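Local structure of probable outer membrane protein (Pseudomonas aeruginosa, 3DWO) at residues Asp248-Gly251 with Gly252-Gly256; Asp26-Ala29 with Ala30-Pro34; Ala184-Pro187 with Gly188-Gly191. The protein probably lets long-chain fatty acids and other hydrophobic compounds cross the bacterial outer membrane through a FadL-type beta-barrel. All blocks are in the same frame, centred on the assembly; numbering follows the deposited sequence.

Contact 1 of 3, residues Asp248-Gly251 with Gly252-Gly256. With C8E ((hydroxyethyloxy)tri(ethyloxy)octane), chain C.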
loop_
_atom_site.group_PDB
_atom_site.type_symbol
_atom_site.label_atom_id
_atom_site.label_comp_id
_atom_site.label_asym_id
_atom_site.label_seq_id
_atom_site.Cartn_x
_atom_site.Cartn_y
_atom_site.Cartn_z
ATOM N N ASP A 248 12.559 -25.116 6.735
ATOM C CA ASP A 248 11.851 -26.342 7.089
ATOM C C ASP A 248 11.892 -26.666 8.580
ATOM O O ASP A 248 12.917 -26.494 9.234
ATOM C CB ASP A 248 12.427 -27.528 6.310
ATOM C CG ASP A 248 13.909 -27.747 6.587
ATOM O OD1 ASP A 248 14.289 -28.888 6.921
ATOM O OD2 ASP A 248 14.691 -26.780 6.465
ATOM N N HIS A 249 10.761 -27.129 9.103
ATOM C CA HIS A 249 10.622 -27.533 10.505
ATOM C C HIS A 249 9.712 -28.739 10.360
ATOM O O HIS A 249 8.624 -28.844 10.946
ATOM C CB HIS A 249 9.986 -26.410 11.333
ATOM C CG HIS A 249 8.853 -25.708 10.650
ATOM N ND1 HIS A 249 7.532 -25.927 10.982
ATOM C CD2 HIS A 249 8.846 -24.762 9.679
ATOM C CE1 HIS A 249 6.760 -25.143 10.251
ATOM N NE2 HIS A 249 7.532 -24.426 9.452
ATOM N N ASP A 250 10.235 -29.652 9.552
ATOM C CA ASP A 250 9.595 -30.879 9.104
ATOM C C ASP A 250 10.218 -32.183 9.581
ATOM O O ASP A 250 9.694 -33.260 9.295
ATOM C CB ASP A 250 9.668 -30.883 7.576
ATOM C CG ASP A 250 8.339 -30.981 6.949
ATOM O OD1 ASP A 250 8.255 -30.784 5.723
ATOM O OD2 ASP A 250 7.378 -31.261 7.693
ATOM N N GLY A 251 11.354 -32.098 10.256
ATOM C CA GLY A 251 12.017 -33.315 10.669
ATOM C C GLY A 251 12.743 -33.839 9.436
ATOM O O GLY A 251 13.051 -35.025 9.335
ATOM N N GLY A 252 12.991 -32.950 8.478
ATOM C CA GLY A 252 13.698 -33.334 7.265
ATOM C C GLY A 252 12.873 -33.714 6.040
ATOM O O GLY A 252 13.444 -33.988 4.981
ATOM N N LEU A 253 11.548 -33.741 6.163
ATOM C CA LEU A 253 10.689 -34.108 5.034
ATOM C C LEU A 253 10.855 -33.209 3.827
ATOM O O LEU A 253 11.105 -33.684 2.721
ATOM C CB LEU A 253 9.212 -34.099 5.443
ATOM C CG LEU A 253 8.762 -35.198 6.406
ATOM C CD1 LEU A 253 7.283 -35.033 6.714
ATOM C CD2 LEU A 253 9.027 -36.564 5.785
ATOM N N THR A 254 10.704 -31.906 4.036
ATOM C CA THR A 254 10.818 -30.951 2.948
ATOM C C THR A 254 12.172 -30.974 2.251
ATOM O O THR A 254 12.234 -31.058 1.027
ATOM C CB THR A 254 10.518 -29.518 3.437
ATOM O OG1 THR A 254 9.137 -29.428 3.793
ATOM C CG2 THR A 254 10.804 -28.500 2.341
ATOM N N GLU A 255 13.254 -30.917 3.021
ATOM C CA GLU A 255 14.581 -30.918 2.420
ATOM C C GLU A 255 14.844 -32.234 1.703
ATOM O O GLU A 255 15.472 -32.253 0.644
ATOM C CB GLU A 255 15.661 -30.676 3.484
ATOM C CG GLU A 255 17.007 -30.283 2.889
ATOM C CD GLU A 255 17.998 -29.741 3.926
ATOM O OE1 GLU A 255 19.026 -29.162 3.516
ATOM O OE2 GLU A 255 17.764 -29.889 5.141
ATOM N N GLY A 256 14.375 -33.335 2.287
ATOM C CA GLY A 256 14.576 -34.634 1.664
ATOM C C GLY A 256 13.923 -34.681 0.291
ATOM O O GLY A 256 14.498 -35.193 -0.671
HETATM C C1 C8E C . 5.916 -22.069 -4.036
HETATM C C2 C8E C . 5.620 -23.284 -4.776
HETATM C C3 C8E C . 5.913 -24.510 -4.047
HETATM C C4 C8E C . 5.706 -25.615 -4.969
HETATM C C5 C8E C . 5.778 -26.877 -4.201
HETATM C C6 C8E C . 5.458 -27.993 -5.054
HETATM C C7 C8E C . 5.841 -29.098 -4.189
HETATM C C8 C8E C . 5.642 -30.341 -4.943
HETATM O O9 C8E C . 5.813 -31.675 -4.503
HETATM C C10 C8E C . 7.078 -32.106 -4.044
HETATM C C11 C8E C . 6.888 -33.546 -3.704
HETATM O O12 C8E C . 7.059 -33.796 -2.304
HETATM C C13 C8E C . 6.665 -35.131 -1.900
HETATM C C14 C8E C . 6.771 -35.738 -0.470
HETATM O O15 C8E C . 7.082 -35.152 0.833
HETATM C C16 C8E C . 8.496 -35.199 1.083
HETATM C C17 C8E C . 8.993 -36.468 1.797
HETATM O O18 C8E C . 10.325 -36.998 1.625
HETATM C C19 C8E C . 10.409 -37.956 0.537
HETATM C C20 C8E C . 11.757 -38.384 -0.147
HETATM O O21 C8E C . 11.701 -38.967 -1.454
HETATM O O HOH W 1 17.290 -27.248 6.453
HETATM O O HOH W 2 13.061 -30.083 9.179
#
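Asp250 and Thr254 form the tight side of this junction, where the chain leaves strand 226-248 and winds into helix 253-259. The hydroxyl OG1 of Thr254 donates to OD1 of Asp250 at only 2.5 Å, approaching the anti side of that oxygen and about 20° out of the carboxylate plane. OG1 is rotated beside the backbone N of its own residue (chi1 -68°), which brings both donors of Thr254 up to the same oxygen; the bond from Thr254 N to Asp250 OD1 is weak, at 3.2 Å and with a strongly bent N-H...O angle. A further weak bond reaches OD1 from Ser200 N, so this buried oxygen has one strong grip and two slack ones. Leu253 packs close by, its CB 3.5 Å from Asp250 OD1, while its CD2 lies 4.0 Å from C17 of the detergent.

The other side is wetter and looser. CB of Asp248 rests on CB of Thr254, but its carboxylate lies near that of Glu255, the two planes turned 73° apart, OD1 to OE2 being 4.0 Å. Water 1 donates to OD2 of Asp248 at 2.6 Å and also to OE2 of Glu255, which probably eases the repulsion between them. Water 2 donates to OD1 of Asp248 and accepts from the backbone N of Asp250 and of Gly252, linking the end of the strand to the start of the helix. At Gly252 any CB would run into the carbonyl O of Gly251. Gly252 sits at the N-cap, its O accepting from Gly256 N at 2.9 Å in the opening helical turn. This is a strand-to-helix connection with a glycine N-cap and an aspartate two residues before it, whose OD1 accepts from the first helical turn, within a long helical loop at one end of a FadL-type barrel.

Contact 2 of 3, residues Asp26-Ala29 with Ala30-Pro34; sequences DPSA and AFNNP
From Pro27 onward the backbone tightens into a short, weakly bonded helix: Ala30 N donates to Pro27 O at 3.0 Å, while Ser28 O takes two bonds, from Phe31 N and from Asn32 N. The two reach that oxygen differently, Asn32 N in the carbonyl plane and Phe31 N from about 50° above it. At the far end Ala29 O receives a weak, bent bond from Asn33 N and a CA-H...O contact from Pro34, whose CA lies 3.1 Å away. Ahead of the helix, Asp26 to Ala29 make a type I beta turn, and the carboxylate of Asp26 caps it: OD1 accepts from Ser28 N at 3.0 Å and OD2 from Ser28 OG at 2.7 Å, both donors standing above the carboxylate plane. Ser28 can use both because its OG turns back between its backbone N and carbonyl carbon (chi1 66°). Asp26 OD1 also takes a bond from Asn9 ND2. The segment belongs to the N-terminal region, which probably plugs the barrel as the hatch does in FadL, and its neighbours are barrel strands: Pro27 lies on Phe101 and Val103, and Phe31 meets Phe215 and His233 edge-to-face. Asn32 turns its amide back over Ser28, ND2 lying 3.5 Å from Ser28 CB, while its OD1 is hydrogen-bonded to Thr7 OG1. The methyl of Ala29 touches Asn33 O at 3.6 Å.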
loop_
_atom_site.group_PDB
_atom_site.type_symbol
_atom_site.label_atom_id
_atom_site.label_comp_id
_atom_site.label_asym_id
_atom_site.label_seq_id
_atom_site.Cartn_x
_atom_site.Cartn_y
_atom_site.Cartn_z
ATOM N N ASP A 26 0.496 25.264 -0.743
ATOM C CA ASP A 26 0.643 23.933 -0.166
ATOM C C ASP A 26 1.824 23.243 -0.845
ATOM O O ASP A 26 1.722 22.798 -1.990
ATOM C CB ASP A 26 -0.644 23.130 -0.378
ATOM C CG ASP A 26 -0.519 21.690 0.080
ATOM O OD1 ASP A 26 0.512 21.339 0.691
ATOM O OD2 ASP A 26 -1.457 20.909 -0.171
ATOM N N PRO A 27 2.962 23.145 -0.141
ATOM C CA PRO A 27 4.176 22.514 -0.670
ATOM C C PRO A 27 4.026 21.072 -1.160
ATOM O O PRO A 27 4.868 20.592 -1.921
ATOM C CB PRO A 27 5.162 22.647 0.488
ATOM C CG PRO A 27 4.281 22.611 1.691
ATOM C CD PRO A 27 3.142 23.508 1.275
ATOM N N SER A 28 2.966 20.386 -0.740
ATOM C CA SER A 28 2.751 19.005 -1.177
ATOM C C SER A 28 2.533 18.962 -2.686
ATOM O O SER A 28 2.543 17.892 -3.297
ATOM C CB SER A 28 1.536 18.393 -0.477
ATOM O OG SER A 28 0.344 19.048 -0.868
ATOM N N ALA A 29 2.332 20.132 -3.284
ATOM C CA ALA A 29 2.121 20.223 -4.723
ATOM C C ALA A 29 3.364 19.767 -5.488
ATOM O O ALA A 29 3.278 19.368 -6.644
ATOM C CB ALA A 29 1.768 21.660 -5.111
ATOM N N ALA A 30 4.520 19.837 -4.839
ATOM C CA ALA A 30 5.772 19.432 -5.471
ATOM C C ALA A 30 5.667 18.018 -6.053
ATOM O O ALA A 30 6.374 17.674 -7.003
ATOM C CB ALA A 30 6.909 19.505 -4.463
ATOM N N PHE A 31 4.774 17.206 -5.498
ATOM C CA PHE A 31 4.606 15.839 -5.983
ATOM C C PHE A 31 3.204 15.549 -6.516
ATOM O O PHE A 31 3.046 15.077 -7.640
ATOM C CB PHE A 31 4.940 14.840 -4.868
ATOM C CG PHE A 31 4.684 13.403 -5.237
ATOM C CD1 PHE A 31 5.464 12.765 -6.197
ATOM C CD2 PHE A 31 3.649 12.691 -4.635
ATOM C CE1 PHE A 31 5.216 11.439 -6.552
ATOM C CE2 PHE A 31 3.392 11.363 -4.984
ATOM C CZ PHE A 31 4.178 10.735 -5.944
ATOM N N ASN A 32 2.194 15.839 -5.704
ATOM C CA ASN A 32 0.804 15.575 -6.057
ATOM C C ASN A 32 0.308 16.249 -7.344
ATOM O O ASN A 32 -0.354 15.612 -8.165
ATOM C CB ASN A 32 -0.067 15.911 -4.850
ATOM C CG ASN A 32 0.304 15.065 -3.630
ATOM O OD1 ASN A 32 0.335 13.836 -3.709
ATOM N ND2 ASN A 32 0.597 15.718 -2.506
ATOM N N ASN A 33 0.609 17.530 -7.518
ATOM C CA ASN A 33 0.248 18.233 -8.746
ATOM C C ASN A 33 1.252 19.362 -8.866
ATOM O O ASN A 33 1.024 20.470 -8.378
ATOM C CB ASN A 33 -1.176 18.799 -8.718
ATOM C CG ASN A 33 -1.667 19.195 -10.113
ATOM O OD1 ASN A 33 -0.912 19.760 -10.911
ATOM N ND2 ASN A 33 -2.928 18.897 -10.412
ATOM N N PRO A 34 2.394 19.087 -9.511
ATOM C CA PRO A 34 3.452 20.084 -9.692
ATOM C C PRO A 34 2.998 21.395 -10.338
ATOM O O PRO A 34 3.569 22.450 -10.075
ATOM C CB PRO A 34 4.497 19.328 -10.520
ATOM C CG PRO A 34 3.679 18.329 -11.288
ATOM C CD PRO A 34 2.703 17.848 -10.245
#

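Contact 3 of 3, residues Ala184-Pro187 with Gly188-Gly191; sequences ANSP and GMGG
Ser186 and Met189 supply the polar tie across this turn. The backbone N of Met189 donates to Ser186 OG at 2.8 Å, with a bent N-H...O angle of 138°. Met189 CB is drawn to 3.2 Å from Ser186 OG by that bond. Because OG stands between the backbone N and carbonyl carbon of its residue (chi1 71°), it faces inward across the loop; the same hydroxyl is hydrogen-bonded to Ala183 O at the end of helix 179-184. One serine oxygen thus joins the helix end to the returning chain. The segment lies in the long loop between strands 158-177 and 201-220, at the same end of the barrel as helix 262-266, and reverses direction there: its two halves run 136° apart.

The remaining touches are van der Waals contacts. Ala184 O approaches Gly190 CA at 3.7 Å, where the returning chain passes the helix end. The ring of Pro187 lies beside Gly188 N (Pro187 CB 3.4 Å away) and touches Tyr267. Beyond CB the methionine chain leads away from the turn, bending at its last torsion, to touch Ala266 and a bound detergent molecule.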
loop_
_atom_site.group_PDB
_atom_site.type_symbol
_atom_site.label_atom_id
_atom_site.label_comp_id
_atom_site.label_asym_id
_atom_site.label_seq_id
_atom_site.Cartn_x
_atom_site.Cartn_y
_atom_site.Cartn_z
ATOM N N ALA A 184 -0.109 -34.377 -3.660
ATOM C CA ALA A 184 -1.417 -35.013 -3.781
ATOM C C ALA A 184 -2.268 -34.406 -4.897
ATOM O O ALA A 184 -3.061 -35.109 -5.520
ATOM C CB ALA A 184 -2.157 -34.917 -2.452
ATOM N N ASN A 185 -2.101 -33.104 -5.139
ATOM C CA ASN A 185 -2.854 -32.380 -6.170
ATOM C C ASN A 185 -2.081 -32.203 -7.477
ATOM O O ASN A 185 -2.600 -31.627 -8.431
ATOM C CB ASN A 185 -3.234 -30.983 -5.655
ATOM C CG ASN A 185 -4.279 -31.019 -4.554
ATOM O OD1 ASN A 185 -5.441 -31.319 -4.807
ATOM N ND2 ASN A 185 -3.866 -30.726 -3.329
ATOM N N SER A 186 -0.849 -32.697 -7.523
ATOM C CA SER A 186 0.001 -32.523 -8.699
ATOM C C SER A 186 -0.320 -33.387 -9.914
ATOM O O SER A 186 -0.922 -34.447 -9.800
ATOM C CB SER A 186 1.455 -32.777 -8.315
ATOM O OG SER A 186 1.657 -34.164 -8.062
ATOM N N PRO A 187 0.110 -32.945 -11.103
ATOM C CA PRO A 187 -0.152 -33.731 -12.314
ATOM C C PRO A 187 0.841 -34.884 -12.472
ATOM O O PRO A 187 0.662 -35.740 -13.331
ATOM C CB PRO A 187 -0.023 -32.699 -13.424
ATOM C CG PRO A 187 1.031 -31.785 -12.901
ATOM C CD PRO A 187 0.598 -31.599 -11.451
ATOM N N GLY A 188 1.877 -34.920 -11.631
ATOM C CA GLY A 188 2.874 -35.978 -11.731
ATOM C C GLY A 188 3.063 -36.866 -10.506
ATOM O O GLY A 188 3.663 -37.937 -10.595
ATOM N N MET A 189 2.545 -36.442 -9.362
ATOM C CA MET A 189 2.697 -37.211 -8.133
ATOM C C MET A 189 1.396 -37.451 -7.385
ATOM O O MET A 189 1.417 -37.785 -6.200
ATOM C CB MET A 189 3.673 -36.506 -7.188
ATOM C CG MET A 189 5.116 -36.926 -7.323
ATOM S SD MET A 189 6.024 -36.461 -5.820
ATOM C CE MET A 189 5.595 -37.831 -4.718
ATOM N N GLY A 190 0.269 -37.268 -8.060
ATOM C CA GLY A 190 -1.009 -37.480 -7.405
ATOM C C GLY A 190 -1.327 -38.952 -7.273
ATOM O O GLY A 190 -0.508 -39.799 -7.616
ATOM N N GLY A 191 -2.517 -39.263 -6.773
ATOM C CA GLY A 191 -2.914 -40.649 -6.616
ATOM C C GLY A 191 -3.070 -41.073 -5.163
ATOM O O GLY A 191 -4.039 -41.749 -4.804
#

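How the contacts relate
Along the chain the order is contact 2, contact 3, contact 1. Contacts 1 and 3 are neighbours at one end of the barrel, their centres about 19 Å apart and their nearest atoms about 10 Å apart, without touching. Contact 3 follows helix 179-184 in the loop before strand 201-220, and contact 1 opens helix 253-259 after strand 226-248; Leu253 and Thr254 rest on helix 179-184, so the two long loops pack together. Contact 2 lies across the chain's centre, about 53 Å from contact 1 and 55 Å from contact 3 between centres, in the N-terminal region inside the barrel. The set therefore samples both the loop-covered end and the interior of a probable transport channel.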